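Long-range contacts in homocysteine S-methyltransferase (Escherichia coli, PDB 5DMM), which catalyses methyl transfer from S-methylmethionine, or less efficiently S-adenosylmethionine, to homocysteine, using zinc as cofactor: residues L250-S256 / L291-R297; Q14-D20 / G62-I67; F146-H150 / S174-L179. The contacts are given in a common frame with arbitrary orientation. Numbering follows the deposited sequence.

In the fold
The strands that build a parallel barrel can also furnish its pocket, as contacts 1 and 2 do. Contacts 1 and 2 have centres about 11 Å apart and touch: strand 289-292 lies between 250-253 and 17-18, with Ile292 O 2.6 Å from Leu19 N and Ile292 N 3.0 Å from Leu17 O, both probable hydrogen bonds. Contact 2 then joins strand 17-18 to 65-67 and shuts the ring. Both reach the bound homocysteine, contact 1 through Tyr253 and the zinc ligand Cys295, contact 2 through Ile67. Contact 3 pairs two outer helices across the molecule, its centre about 23 Å from that of contact 1 and about 27 Å from that of contact 2.

Contact 1. Residues L250-S256 / L291-R297; sequences LVVYPNS and LIGGCCR. With ZN (zinc ion), chain B; BME (beta-mercaptoethanol), chain E.
This contact is a parallel strand pair of the TIM barrel that runs on, beyond its strand ends, into the zinc site. Val251 pairs with Leu291 and Val252 with Ile292 (CA-CA 4.7 and 5.1 Å), in extended conformation. The pairing is made by Leu291 N to Leu250 O (3.1 Å), Val252 N to Leu291 O (2.9 Å) and Gly293 N to Val252 O (3.0 Å). Val251 CG2 meets Leu291 CB at 4.0 Å on one face of the sheet, Val252 CG1 meets Ile292 CG1 at 3.8 Å on the other.

Past Gly293 the two loops stay side by side. Cys295 N donates to Pro254 O (2.7 Å), Cys296 N to Asn255 OD1 (3.1 Å, Asn255 chi1 m) and Ser256 N to Cys296 O (2.8 Å). These bonds join the loop that carries the metal ligand to 254-256: Cys295 SG binds zinc at 2.0 Å and lies obliquely 5.3 Å from the centroid of the Tyr253 ring; Cys229 is a second ligand of the ion. Cys296, a predicted zinc ligand, is instead disulfide-bonded here to beta-mercaptoethanol (SG-S2 2.0 Å), whose O1 accepts from Arg297 N at 3.0 Å.

Tyr253 (chi1 p) turns its ring into the pocket, touching homocysteine, its OH hydrogen-bonded to Glu168 and Trp192. Strand 222-228 pairs with the other edge of 250-253, while Trp284 of helix 281-286 and Leu239 of helix 235-243 pack on Val252.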
loop_
_atom_site.group_PDB
_atom_site.type_symbol
_atom_site.label_atom_id
_atom_site.label_comp_id
_atom_site.label_asym_id
_atom_site.label_seq_id
_atom_site.Cartn_x
_atom_site.Cartn_y
_atom_site.Cartn_z
ATOM N N LEU A 250 -6.750 1.433 11.940
ATOM C CA LEU A 250 -7.101 2.073 10.677
ATOM C C LEU A 250 -5.866 2.624 9.981
ATOM O O LEU A 250 -4.924 3.095 10.626
ATOM C CB LEU A 250 -8.124 3.190 10.892
ATOM C CG LEU A 250 -9.495 2.756 11.442
ATOM C CD1 LEU A 250 -10.419 3.974 11.553
ATOM C CD2 LEU A 250 -10.139 1.645 10.587
ATOM N N VAL A 251 -5.902 2.571 8.653
ATOM C CA VAL A 251 -4.793 2.983 7.806
ATOM C C VAL A 251 -5.114 4.301 7.113
ATOM O O VAL A 251 -6.221 4.499 6.627
ATOM C CB VAL A 251 -4.491 1.907 6.727
ATOM C CG1 VAL A 251 -3.330 2.330 5.862
ATOM C CG2 VAL A 251 -4.215 0.560 7.368
ATOM N N VAL A 252 -4.142 5.204 7.046
ATOM C CA VAL A 252 -4.380 6.446 6.337
ATOM C C VAL A 252 -3.086 6.966 5.723
ATOM O O VAL A 252 -2.101 7.187 6.415
ATOM C CB VAL A 252 -5.024 7.527 7.261
ATOM C CG1 VAL A 252 -4.211 7.744 8.542
ATOM C CG2 VAL A 252 -5.198 8.836 6.517
ATOM N N TYR A 253 -3.082 7.097 4.406
ATOM C CA TYR A 253 -1.984 7.772 3.746
ATOM C C TYR A 253 -2.499 8.545 2.538
ATOM O O TYR A 253 -2.716 7.980 1.463
ATOM C CB TYR A 253 -0.846 6.805 3.364
ATOM C CG TYR A 253 -1.143 5.441 2.743
ATOM C CD1 TYR A 253 -0.650 5.123 1.480
ATOM C CD2 TYR A 253 -1.809 4.443 3.452
ATOM C CE1 TYR A 253 -0.857 3.865 0.909
ATOM C CE2 TYR A 253 -2.029 3.183 2.887
ATOM C CZ TYR A 253 -1.544 2.901 1.621
ATOM O OH TYR A 253 -1.752 1.663 1.051
ATOM N N PRO A 254 -2.719 9.853 2.736
ATOM C CA PRO A 254 -3.342 10.708 1.728
ATOM C C PRO A 254 -2.333 11.317 0.764
ATOM O O PRO A 254 -1.117 11.182 0.944
ATOM C CB PRO A 254 -4.001 11.797 2.573
ATOM C CG PRO A 254 -3.036 11.964 3.719
ATOM C CD PRO A 254 -2.584 10.551 4.034
ATOM N N ASN A 255 -2.850 11.985 -0.255
ATOM C CA ASN A 255 -2.009 12.748 -1.161
ATOM C C ASN A 255 -1.506 14.009 -0.478
ATOM O O ASN A 255 -2.101 14.482 0.492
ATOM C CB ASN A 255 -2.780 13.094 -2.426
ATOM C CG ASN A 255 -3.294 11.862 -3.134
ATOM O OD1 ASN A 255 -2.659 10.818 -3.099
ATOM N ND2 ASN A 255 -4.454 11.970 -3.762
ATOM N N SER A 256 -0.394 14.527 -0.979
ATOM C CA SER A 256 0.205 15.751 -0.465
ATOM C C SER A 256 -0.766 16.914 -0.616
ATOM O O SER A 256 -1.563 16.947 -1.553
ATOM C CB SER A 256 1.515 16.049 -1.208
ATOM O OG SER A 256 2.190 17.159 -0.647
ATOM N N LEU A 291 -1.894 3.344 11.448
ATOM C CA LEU A 291 -0.887 3.194 10.388
ATOM C C LEU A 291 -0.998 4.432 9.529
ATOM O O LEU A 291 -2.015 4.629 8.864
ATOM C CB LEU A 291 -1.113 1.926 9.549
ATOM C CG LEU A 291 -0.717 0.559 10.121
ATOM C CD1 LEU A 291 -1.635 0.152 11.251
ATOM C CD2 LEU A 291 -0.711 -0.535 9.051
ATOM N N ILE A 292 0.038 5.274 9.551
ATOM C CA ILE A 292 -0.038 6.591 8.949
ATOM C C ILE A 292 1.176 6.857 8.039
ATOM O O ILE A 292 2.321 6.654 8.435
ATOM C CB ILE A 292 -0.130 7.679 10.032
ATOM C CG1 ILE A 292 -1.329 7.383 10.942
ATOM C CG2 ILE A 292 -0.234 9.075 9.411
ATOM C CD1 ILE A 292 -1.617 8.446 11.945
ATOM N N GLY A 293 0.909 7.291 6.817
ATOM C CA GLY A 293 1.982 7.662 5.908
ATOM C C GLY A 293 1.499 8.627 4.853
ATOM O O GLY A 293 0.563 9.383 5.085
ATOM N N GLY A 294 2.134 8.588 3.682
ATOM C CA GLY A 294 1.774 9.491 2.601
ATOM C C GLY A 294 1.597 8.776 1.279
ATOM O O GLY A 294 2.176 7.713 1.044
ATOM N N CYS A 295 0.797 9.369 0.402
ATOM C CA CYS A 295 0.603 8.828 -0.935
ATOM C C CYS A 295 1.187 9.812 -1.967
ATOM O O CYS A 295 2.327 10.259 -1.822
ATOM C CB CYS A 295 -0.886 8.545 -1.184
ATOM S SG CYS A 295 -1.248 7.116 -2.269
ATOM N N CYS A 296 0.405 10.170 -2.979
ATOM C CA CYS A 296 0.921 10.924 -4.129
ATOM C C CYS A 296 1.533 12.260 -3.749
ATOM O O CYS A 296 0.956 13.030 -2.978
ATOM C CB CYS A 296 -0.186 11.150 -5.165
ATOM S SG CYS A 296 -0.598 9.697 -6.171
ATOM N N ARG A 297 2.728 12.496 -4.287
ATOM C CA ARG A 297 3.478 13.748 -4.139
ATOM C C ARG A 297 4.040 13.962 -2.734
ATOM O O ARG A 297 4.623 15.007 -2.446
ATOM C CB ARG A 297 2.617 14.944 -4.557
ATOM C CG ARG A 297 2.175 14.871 -6.012
ATOM C CD ARG A 297 1.387 16.091 -6.436
ATOM N NE ARG A 297 0.313 16.402 -5.501
ATOM C CZ ARG A 297 -0.876 15.806 -5.487
ATOM N NH1 ARG A 297 -1.782 16.167 -4.587
ATOM N NH2 ARG A 297 -1.160 14.850 -6.363
HETATM ZN ZN ZN B . -1.890 7.587 -4.105
HETATM C C1 BME E . 3.416 9.743 -7.143
HETATM C C2 BME E . 1.908 9.871 -7.319
HETATM O O1 BME E . 3.954 10.921 -6.582
HETATM S S2 BME E . 1.011 8.505 -6.531
HETATM O O HOH W 1 5.213 16.832 0.347
#

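Contact 2. Residues Q14-D20 / G62-I67; sequences QDILLLD and GAQCAI
The two segments run in the same general sense but steeply inclined, their end-to-end directions 59° apart, approaching most closely at the CA pairs Leu18-Ala63 and Leu19-Cys65, each at 4.9 Å. They form the seam of the TIM barrel, where the first strand, 17-18, meets the second, 65-67. Gly62, at phi 122°, ends helix 48-61 in a Schellman motif and lets the chain turn into the barrel wall. Direct backbone bonding is sparse: Leu18 O accepts Gln64 N at 2.8 Å and, weakly, Cys65 N at 3.3 Å.

The principle here is that side chains can substitute for missing main-chain pairing. Gln64 (chi1 m, chi2 t) folds back along the first segment, its OE1 taking Leu18 N at 3.0 Å and its NE2 giving a hydrogen bond to Gln14 OE1 at 2.7 Å, so that a single amide bridges two residues of 14-20. Apolar contacts fill the space beside these bonds, Leu17 CD2 and Leu19 CD2 lying 4.1 and 3.8 Å from Cys65 CB. Leu19 also packs on Val251 and Tyr253, and Ile67 (chi1 m) touches the bound homocysteine, which brings the seam to the substrate pocket. At the pocket end Asp20, with chi1 p, again replaces a backbone acceptor: its OD2 receives Ile67 N at 2.9 Å in a nearly linear bond of 176°.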
loop_
_atom_site.group_PDB
_atom_site.type_symbol
_atom_site.label_atom_id
_atom_site.label_comp_id
_atom_site.label_asym_id
_atom_site.label_seq_id
_atom_site.Cartn_x
_atom_site.Cartn_y
_atom_site.Cartn_z
ATOM N N GLN A 14 3.441 0.917 20.794
ATOM C CA GLN A 14 3.260 2.318 20.440
ATOM C C GLN A 14 1.905 2.488 19.776
ATOM O O GLN A 14 1.401 1.549 19.177
ATOM C CB GLN A 14 4.381 2.774 19.509
ATOM C CG GLN A 14 4.506 1.875 18.298
ATOM C CD GLN A 14 5.913 1.813 17.732
ATOM O OE1 GLN A 14 6.281 2.611 16.873
ATOM N NE2 GLN A 14 6.701 0.852 18.203
ATOM N N ASP A 15 1.320 3.677 19.880
ATOM C CA ASP A 15 0.020 3.933 19.273
ATOM C C ASP A 15 0.086 3.983 17.744
ATOM O O ASP A 15 -0.781 3.443 17.067
ATOM C CB ASP A 15 -0.562 5.251 19.773
ATOM C CG ASP A 15 -0.755 5.286 21.288
ATOM O OD1 ASP A 15 -0.882 4.217 21.934
ATOM O OD2 ASP A 15 -0.788 6.411 21.827
ATOM N N ILE A 16 1.105 4.659 17.222
ATOM C CA ILE A 16 1.217 4.933 15.789
ATOM C C ILE A 16 2.358 4.150 15.145
ATOM O O ILE A 16 3.456 4.097 15.697
ATOM C CB ILE A 16 1.453 6.453 15.515
ATOM C CG1 ILE A 16 0.292 7.293 16.054
ATOM C CG2 ILE A 16 1.662 6.720 14.019
ATOM C CD1 ILE A 16 -1.059 6.805 15.617
ATOM N N LEU A 17 2.070 3.546 13.991
ATOM C CA LEU A 17 3.054 2.917 13.113
ATOM C C LEU A 17 3.197 3.782 11.865
ATOM O O LEU A 17 2.209 4.002 11.164
ATOM C CB LEU A 17 2.587 1.503 12.739
ATOM C CG LEU A 17 3.493 0.408 12.198
ATOM C CD1 LEU A 17 2.775 -0.925 12.379
ATOM C CD2 LEU A 17 3.845 0.647 10.735
ATOM N N LEU A 18 4.400 4.266 11.556
ATOM C CA LEU A 18 4.532 5.140 10.393
ATOM C C LEU A 18 4.778 4.335 9.121
ATOM O O LEU A 18 5.583 3.406 9.104
ATOM C CB LEU A 18 5.660 6.172 10.581
ATOM C CG LEU A 18 5.409 7.279 11.614
ATOM C CD1 LEU A 18 6.584 8.241 11.615
ATOM C CD2 LEU A 18 4.102 8.030 11.331
ATOM N N LEU A 19 4.061 4.691 8.063
ATOM C CA LEU A 19 4.301 4.109 6.748
ATOM C C LEU A 19 5.317 4.962 6.009
ATOM O O LEU A 19 5.923 5.865 6.595
ATOM C CB LEU A 19 2.994 4.004 5.959
ATOM C CG LEU A 19 1.880 3.254 6.696
ATOM C CD1 LEU A 19 0.613 3.162 5.846
ATOM C CD2 LEU A 19 2.359 1.875 7.103
ATOM N N ASP A 20 5.523 4.672 4.729
ATOM C CA ASP A 20 6.413 5.498 3.937
ATOM C C ASP A 20 5.581 6.457 3.108
ATOM O O ASP A 20 4.400 6.658 3.383
ATOM C CB ASP A 20 7.318 4.634 3.041
ATOM C CG ASP A 20 6.537 3.783 2.057
ATOM O OD1 ASP A 20 5.286 3.751 2.110
ATOM O OD2 ASP A 20 7.193 3.125 1.221
ATOM N N GLY A 62 11.897 7.889 9.407
ATOM C CA GLY A 62 11.084 7.394 10.498
ATOM C C GLY A 62 10.063 6.338 10.124
ATOM O O GLY A 62 9.368 5.820 11.002
ATOM N N ALA A 63 9.959 6.012 8.833
ATOM C CA ALA A 63 9.032 4.968 8.396
ATOM C C ALA A 63 9.369 3.645 9.067
ATOM O O ALA A 63 10.533 3.286 9.189
ATOM C CB ALA A 63 9.069 4.806 6.867
ATOM N N GLN A 64 8.348 2.911 9.498
ATOM C CA GLN A 64 8.575 1.592 10.063
ATOM C C GLN A 64 8.047 0.505 9.137
ATOM O O GLN A 64 8.170 -0.687 9.432
ATOM C CB GLN A 64 7.931 1.494 11.448
ATOM C CG GLN A 64 8.510 2.540 12.392
ATOM C CD GLN A 64 7.591 2.865 13.545
ATOM O OE1 GLN A 64 6.654 3.653 13.403
ATOM N NE2 GLN A 64 7.860 2.270 14.697
ATOM N N CYS A 65 7.471 0.934 8.016
ATOM C CA CYS A 65 7.005 0.011 6.982
ATOM C C CYS A 65 7.257 0.589 5.595
ATOM O O CYS A 65 6.797 1.691 5.287
ATOM C CB CYS A 65 5.511 -0.295 7.159
ATOM S SG CYS A 65 4.896 -1.591 6.031
ATOM N N ALA A 66 7.991 -0.148 4.762
ATOM C CA ALA A 66 8.155 0.220 3.366
ATOM C C ALA A 66 7.087 -0.439 2.502
ATOM O O ALA A 66 6.743 -1.601 2.715
ATOM C CB ALA A 66 9.553 -0.179 2.859
ATOM N N ILE A 67 6.568 0.291 1.523
ATOM C CA ILE A 67 5.628 -0.308 0.573
ATOM C C ILE A 67 6.349 -0.506 -0.756
ATOM O O ILE A 67 6.885 0.443 -1.304
ATOM C CB ILE A 67 4.373 0.556 0.379
ATOM C CG1 ILE A 67 3.670 0.738 1.729
ATOM C CG2 ILE A 67 3.431 -0.087 -0.647
ATOM C CD1 ILE A 67 2.464 1.683 1.715
#

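Contact 3. Residues F146-H150 / S174-L179; sequences FQAFH and SEIEAL
A buried histidine-carboxylate hydrogen bond between two helices is the striking feature here: His150 NE2 donates to Glu175 OE2 at 2.7 Å (163°), at the edge of the imidazole, near its plane. Leu179 CD1 lies over a face of the same ring, 3.6 Å from its centroid, so the histidine makes a polar contact by its edge and a CH-pi contact by its face. His150 has chi1 m, and Glu175 reaches it with chi1 and chi2 t.

The helical segments 146-150 and 174-179 cross at -64°, their axes approaching to 9.5 Å, and Gln147-Ala178 (6.1 Å) and Phe146-Glu175 (6.3 Å) are the nearest CA pairs. Ala178 lies at the close approach: its CB rests 3.6 Å from Phe146 CB, and its backbone O accepts Gln147 NE2 at 3.2 Å. Phe146 (chi1 m) lays its ring over the aliphatic part of Glu175, with Glu175 CB 3.7 Å from the ring centroid and 11° off the normal, while Ser174 OG, hydrogen-bonded to Asn172 OD1, sits at the ring edge, 3.3 Å from Phe146 CE2.

The carboxylate is well held, because Glu175 OE1 also bonds Tyr139 OH and Glu175 OE2 also receives Tyr125 N. Helices 143-159 and 173-183 are successive helices of the outer layer of the TIM barrel, joined through strand 164-170; Leu179 packs on Phe193 of strand 191-197, and Ile176 faces that strand and helix 209-217.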
loop_
_atom_site.group_PDB
_atom_site.type_symbol
_atom_site.label_atom_id
_atom_site.label_comp_id
_atom_site.label_asym_id
_atom_site.label_seq_id
_atom_site.Cartn_x
_atom_site.Cartn_y
_atom_site.Cartn_z
ATOM N N PHE A 146 -10.735 -11.642 -11.693
ATOM C CA PHE A 146 -10.046 -10.826 -10.689
ATOM C C PHE A 146 -8.951 -11.646 -10.023
ATOM O O PHE A 146 -7.827 -11.178 -9.847
ATOM C CB PHE A 146 -11.015 -10.323 -9.608
ATOM C CG PHE A 146 -11.795 -9.089 -9.993
ATOM C CD1 PHE A 146 -11.173 -8.009 -10.602
ATOM C CD2 PHE A 146 -13.153 -9.005 -9.703
ATOM C CE1 PHE A 146 -11.904 -6.863 -10.932
ATOM C CE2 PHE A 146 -13.889 -7.870 -10.033
ATOM C CZ PHE A 146 -13.267 -6.800 -10.644
ATOM N N GLN A 147 -9.296 -12.869 -9.626
ATOM C CA GLN A 147 -8.337 -13.710 -8.927
ATOM C C GLN A 147 -7.173 -14.105 -9.843
ATOM O O GLN A 147 -6.021 -14.124 -9.399
ATOM C CB GLN A 147 -9.045 -14.929 -8.328
ATOM C CG GLN A 147 -9.931 -14.563 -7.136
ATOM C CD GLN A 147 -10.635 -15.743 -6.511
ATOM O OE1 GLN A 147 -10.810 -16.784 -7.148
ATOM N NE2 GLN A 147 -11.067 -15.585 -5.256
ATOM N N ALA A 148 -7.450 -14.387 -11.114
ATOM C CA ALA A 148 -6.371 -14.681 -12.066
ATOM C C ALA A 148 -5.447 -13.480 -12.278
ATOM O O ALA A 148 -4.235 -13.641 -12.474
ATOM C CB ALA A 148 -6.946 -15.137 -13.403
ATOM N N PHE A 149 -6.023 -12.278 -12.252
ATOM C CA PHE A 149 -5.246 -11.046 -12.393
ATOM C C PHE A 149 -4.313 -10.848 -11.207
ATOM O O PHE A 149 -3.146 -10.500 -11.376
ATOM C CB PHE A 149 -6.170 -9.827 -12.533
ATOM C CG PHE A 149 -5.466 -8.499 -12.388
ATOM C CD1 PHE A 149 -4.749 -7.955 -13.442
ATOM C CD2 PHE A 149 -5.543 -7.788 -11.207
ATOM C CE1 PHE A 149 -4.108 -6.731 -13.317
ATOM C CE2 PHE A 149 -4.907 -6.550 -11.072
ATOM C CZ PHE A 149 -4.188 -6.027 -12.126
ATOM N N HIS A 150 -4.833 -11.083 -10.005
ATOM C CA HIS A 150 -4.088 -10.788 -8.790
ATOM C C HIS A 150 -3.155 -11.899 -8.311
ATOM O O HIS A 150 -2.145 -11.619 -7.673
ATOM C CB HIS A 150 -5.064 -10.472 -7.657
ATOM C CG HIS A 150 -5.612 -9.087 -7.697
ATOM N ND1 HIS A 150 -4.827 -7.970 -7.490
ATOM C CD2 HIS A 150 -6.865 -8.629 -7.931
ATOM C CE1 HIS A 150 -5.581 -6.887 -7.572
ATOM N NE2 HIS A 150 -6.819 -7.260 -7.844
ATOM N N SER A 174 -16.631 -5.738 -5.666
ATOM C CA SER A 174 -16.562 -7.121 -6.132
ATOM C C SER A 174 -15.102 -7.573 -6.189
ATOM O O SER A 174 -14.791 -8.719 -5.875
ATOM C CB SER A 174 -17.251 -7.287 -7.497
ATOM O OG SER A 174 -16.519 -6.666 -8.540
ATOM N N GLU A 175 -14.198 -6.662 -6.543
ATOM C CA GLU A 175 -12.771 -6.993 -6.553
ATOM C C GLU A 175 -12.241 -7.169 -5.119
ATOM O O GLU A 175 -11.427 -8.049 -4.848
ATOM C CB GLU A 175 -11.976 -5.918 -7.301
ATOM C CG GLU A 175 -10.461 -6.085 -7.210
ATOM C CD GLU A 175 -9.704 -5.001 -7.954
ATOM O OE1 GLU A 175 -10.232 -3.873 -8.097
ATOM O OE2 GLU A 175 -8.575 -5.284 -8.404
ATOM N N ILE A 176 -12.726 -6.348 -4.193
ATOM C CA ILE A 176 -12.341 -6.493 -2.794
ATOM C C ILE A 176 -12.730 -7.880 -2.271
ATOM O O ILE A 176 -11.935 -8.537 -1.590
ATOM C CB ILE A 176 -12.968 -5.372 -1.930
ATOM C CG1 ILE A 176 -12.242 -4.042 -2.216
ATOM C CG2 ILE A 176 -12.884 -5.735 -0.455
ATOM C CD1 ILE A 176 -12.979 -2.807 -1.715
ATOM N N GLU A 177 -13.938 -8.339 -2.603
ATOM C CA GLU A 177 -14.383 -9.685 -2.230
ATOM C C GLU A 177 -13.480 -10.770 -2.810
ATOM O O GLU A 177 -13.051 -11.684 -2.108
ATOM C CB GLU A 177 -15.816 -9.935 -2.706
ATOM C CG GLU A 177 -16.826 -8.901 -2.271
ATOM C CD GLU A 177 -18.160 -9.059 -2.981
ATOM O OE1 GLU A 177 -18.425 -10.152 -3.537
ATOM O OE2 GLU A 177 -18.943 -8.085 -2.986
ATOM N N ALA A 178 -13.217 -10.660 -4.107
ATOM C CA ALA A 178 -12.354 -11.606 -4.821
ATOM C C ALA A 178 -10.973 -11.683 -4.183
ATOM O O ALA A 178 -10.411 -12.771 -3.988
ATOM C CB ALA A 178 -12.234 -11.211 -6.288
ATOM N N LEU A 179 -10.441 -10.522 -3.828
ATOM C CA LEU A 179 -9.134 -10.428 -3.184
ATOM C C LEU A 179 -9.118 -11.028 -1.769
ATOM O O LEU A 179 -8.163 -11.705 -1.395
ATOM C CB LEU A 179 -8.695 -8.957 -3.141
ATOM C CG LEU A 179 -7.221 -8.572 -3.206
ATOM C CD1 LEU A 179 -6.518 -9.270 -4.342
ATOM C CD2 LEU A 179 -7.085 -7.049 -3.368
#